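Local coordinates for sugar ABC transporter, periplasmic sugar-binding protein (Caulobacter crescentus, PDB 4IRX), which binds myo-inositol in the cleft between its two lobes, probably to deliver it to an ABC transporter for nutrient uptake, at residues D83-E87 / Q88-V92; A216-S220 / A221-V225. All coordinates share one frame; numbering follows the deposited sequence.

Interaction 1. Residues D83-E87 / Q88-V92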
# COMPACT_ATOMS: atom_id res chain seq x y z
N ASP A 83 12.86 -17.16 5.00
CA ASP A 83 14.09 -17.94 5.01
C ASP A 83 13.80 -19.44 5.15
O ASP A 83 14.42 -20.26 4.47
CB ASP A 83 15.00 -17.51 6.18
CG ASP A 83 15.78 -16.25 5.88
OD1 ASP A 83 15.83 -15.81 4.72
OD2 ASP A 83 16.38 -15.69 6.82
N ASP A 84 12.86 -19.80 6.02
CA ASP A 84 12.52 -21.19 6.22
C ASP A 84 11.92 -21.80 4.96
O ASP A 84 12.29 -22.91 4.56
CB ASP A 84 11.55 -21.34 7.40
CG ASP A 84 11.26 -22.78 7.73
OD1 ASP A 84 12.15 -23.63 7.54
OD2 ASP A 84 10.13 -23.06 8.20
N LEU A 85 11.01 -21.06 4.33
CA LEU A 85 10.40 -21.54 3.10
C LEU A 85 11.46 -21.76 2.00
O LEU A 85 11.45 -22.81 1.34
CB LEU A 85 9.27 -20.61 2.62
CG LEU A 85 7.87 -21.16 2.88
CD1 LEU A 85 7.58 -21.30 4.37
CD2 LEU A 85 6.79 -20.28 2.23
N VAL A 86 12.36 -20.80 1.84
CA VAL A 86 13.43 -20.93 0.83
C VAL A 86 14.33 -22.14 1.09
O VAL A 86 14.63 -22.91 0.17
CB VAL A 86 14.24 -19.61 0.65
CG1 VAL A 86 15.56 -19.86 -0.05
CG2 VAL A 86 13.40 -18.58 -0.11
N GLU A 87 14.69 -22.34 2.35
CA GLU A 87 15.49 -23.50 2.74
C GLU A 87 14.81 -24.84 2.44
O GLU A 87 15.49 -25.84 2.18
CB GLU A 87 15.91 -23.36 4.21
CG GLU A 87 16.96 -22.26 4.38
CD GLU A 87 17.26 -21.91 5.83
OE1 GLU A 87 16.74 -22.58 6.75
OE2 GLU A 87 18.03 -20.94 6.04
N GLN A 88 13.48 -24.86 2.45
CA GLN A 88 12.69 -26.04 2.09
C GLN A 88 12.48 -26.15 0.58
O GLN A 88 11.79 -27.06 0.13
CB GLN A 88 11.29 -25.96 2.68
CG GLN A 88 11.20 -25.96 4.16
CD GLN A 88 9.77 -25.91 4.58
OE1 GLN A 88 8.96 -26.73 4.14
NE2 GLN A 88 9.42 -24.93 5.41
N GLY A 89 13.01 -25.20 -0.18
CA GLY A 89 12.83 -25.23 -1.63
C GLY A 89 11.53 -24.60 -2.12
O GLY A 89 11.07 -24.90 -3.22
N VAL A 90 10.93 -23.74 -1.30
CA VAL A 90 9.75 -22.98 -1.75
C VAL A 90 10.21 -21.59 -2.12
O VAL A 90 10.83 -20.89 -1.30
CB VAL A 90 8.72 -22.89 -0.64
CG1 VAL A 90 7.47 -22.09 -1.11
CG2 VAL A 90 8.32 -24.28 -0.17
N ALA A 91 9.94 -21.19 -3.36
CA ALA A 91 10.30 -19.84 -3.81
C ALA A 91 9.31 -18.84 -3.22
O ALA A 91 8.10 -19.08 -3.16
CB ALA A 91 10.33 -19.76 -5.31
N VAL A 92 9.84 -17.72 -2.77
CA VAL A 92 9.05 -16.65 -2.19
C VAL A 92 9.25 -15.34 -2.95
O VAL A 92 10.39 -14.93 -3.23
CB VAL A 92 9.42 -16.45 -0.70
CG1 VAL A 92 8.60 -15.29 -0.05
CG2 VAL A 92 9.21 -17.75 0.09
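Leu85 and Val90 meet where helix 79-87 ends and the chain turns back into strand 91-95. The turn is a Schellman motif. Gly89 N donates to Val86 O at 2.8 Å. Val90 N donates to Leu85 O at 2.8 Å. Gly89 has positive phi, and a side chain there would collide with the carbonyl oxygen of Gln88. Gln88 N donates to Asp84 O at 3.1 Å, and more weakly to Leu85 O.

The tight side is apolar. Leu85 CD2 lies against Val90 CG1 at 3.9 Å, the two side chains slanting across each other. Leu85 CB touches Val92 CG2 at 3.8 Å, here nearly at a right angle. Val92 has CG1 anti to the backbone N (chi1 179°), and this places CG2, anti to the carbonyl carbon, against the leucine. Ala61 of helix 50-62 and Val68 of strand 67-70 also pack on Leu85 and Val90.

The looser side is the exposed one. Gln88, extended beyond CG, passes over Asp84 O and brings NE2 to 3.4 Å from Asp84 OD2. The carboxylate and amide planes are 46° apart. This turn links helix 79-87 to strand 91-95 in the beta-alpha-beta unit that starts with strand 67-70. Its chemistry implies that backbone bonds fix the reversal, while leucine and valine contacts join the helix to the sheet.

Interaction 2. Residues A216-S220 / A221-V225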
# COMPACT_ATOMS: atom_id res chain seq x y z
N ALA A 216 -15.44 18.98 11.54
CA ALA A 216 -14.88 20.09 12.31
C ALA A 216 -15.35 21.45 11.81
O ALA A 216 -14.96 22.48 12.36
CB ALA A 216 -13.34 20.02 12.34
N GLY A 217 -16.18 21.45 10.78
CA GLY A 217 -16.68 22.70 10.24
C GLY A 217 -15.61 23.41 9.43
O GLY A 217 -15.71 24.61 9.19
N LEU A 218 -14.61 22.66 8.98
CA LEU A 218 -13.52 23.28 8.21
C LEU A 218 -13.76 23.15 6.73
O LEU A 218 -14.56 22.33 6.26
CB LEU A 218 -12.15 22.69 8.59
CG LEU A 218 -11.70 22.89 10.03
CD1 LEU A 218 -10.53 21.97 10.40
CD2 LEU A 218 -11.30 24.35 10.27
N ASP A 219 -13.02 23.96 5.98
CA ASP A 219 -13.18 24.04 4.54
C ASP A 219 -12.13 23.22 3.79
O ASP A 219 -10.93 23.46 3.93
CB ASP A 219 -13.18 25.51 4.13
CG ASP A 219 -13.46 25.71 2.66
OD1 ASP A 219 -13.86 24.73 1.99
OD2 ASP A 219 -13.28 26.85 2.20
N SER A 220 -12.58 22.28 2.97
CA SER A 220 -11.66 21.37 2.30
C SER A 220 -10.73 22.09 1.31
O SER A 220 -9.72 21.53 0.88
CB SER A 220 -12.41 20.22 1.62
OG SER A 220 -13.18 20.70 0.53
N ALA A 221 -11.07 23.33 0.97
CA ALA A 221 -10.20 24.17 0.17
C ALA A 221 -9.00 24.74 0.97
O ALA A 221 -7.93 24.98 0.41
CB ALA A 221 -11.00 25.30 -0.45
N LYS A 222 -9.20 24.94 2.27
CA LYS A 222 -8.17 25.50 3.15
C LYS A 222 -7.38 24.43 3.91
O LYS A 222 -6.21 24.63 4.27
CB LYS A 222 -8.79 26.50 4.13
CG LYS A 222 -9.19 27.81 3.45
CD LYS A 222 -9.66 28.85 4.48
CE LYS A 222 -8.48 29.47 5.21
NZ LYS A 222 -7.74 30.43 4.33
N VAL A 223 -8.04 23.32 4.18
CA VAL A 223 -7.39 22.17 4.81
C VAL A 223 -7.45 21.09 3.74
O VAL A 223 -8.47 20.44 3.56
CB VAL A 223 -8.11 21.72 6.09
CG1 VAL A 223 -7.39 20.53 6.75
CG2 VAL A 223 -8.24 22.90 7.04
N LYS A 224 -6.33 20.90 3.04
CA LYS A 224 -6.27 20.03 1.88
C LYS A 224 -5.85 18.62 2.23
O LYS A 224 -4.91 18.42 2.99
CB LYS A 224 -5.30 20.61 0.86
CG LYS A 224 -5.73 21.96 0.36
CD LYS A 224 -4.86 22.43 -0.78
CE LYS A 224 -5.30 23.81 -1.27
NZ LYS A 224 -6.67 23.81 -1.86
N VAL A 225 -6.51 17.65 1.61
CA VAL A 225 -6.22 16.25 1.89
C VAL A 225 -5.66 15.57 0.64
O VAL A 225 -6.21 15.72 -0.44
CB VAL A 225 -7.52 15.50 2.34
CG1 VAL A 225 -7.30 14.01 2.46
CG2 VAL A 225 -8.03 16.07 3.68
O HOH W 1 -9.01 18.48 0.41
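Asp219 O takes two backbone donors, Lys222 N at 2.8 Å and Val223 N at 2.9 Å. The first comes from above the carbonyl plane. The second lies nearly along the C=O axis, and its N-H...O angle is 165°. The Asp219 carboxylate takes the donor before these, Ala221 N. Its CG is anti to the backbone N (chi1 -175°), and OD1 accepts a straight but weak bond from Ala221 N at 3.3 Å, as in an Asx turn. Asp219 thus serves three successive N-H groups.

This turn follows the Schellman motif at Gly217, which ends helix 203-215, and leads into strand 224-226, an outer strand of the four-stranded parallel sheet. Ser220 O accepts from a water at 3.2 Å, and that water in turn accepts from Val225 N. Lys224 is extended as far as CE and bends at chi4 (-64°), which brings NZ to Ala221 O at 2.8 Å. With an alanine here instead of Lys224, Ala221 O is likely to lose its lysine donor, and the turn one of its ties to the strand. On the apolar side, Leu218 CD1 meets Val223 CG2 at 4.2 Å, and Val213 of helix 203-215 touches both side chains.

How the interactions relate
Interactions 1 and 2 do not touch. Their centres are about 49 Å apart and their nearest atoms about 33 Å. They lie on opposite sides of the chain's centre, each centre about 25 Å from it. Both connect a helix to the next strand. Interaction 1 enters strand 91-95 of the mixed sheet, and residues 216-225 enter strand 224-226 of the parallel sheet. The two sheets belong to the two lobes, with myo-inositol bound between them. Neither contact contains a pocket residue. Further along the chain, however, Asp96 and Arg97 directly follow strand 91-95, and Asp229 comes soon after strand 224-226. Each turn therefore starts a strand leading toward the ligand.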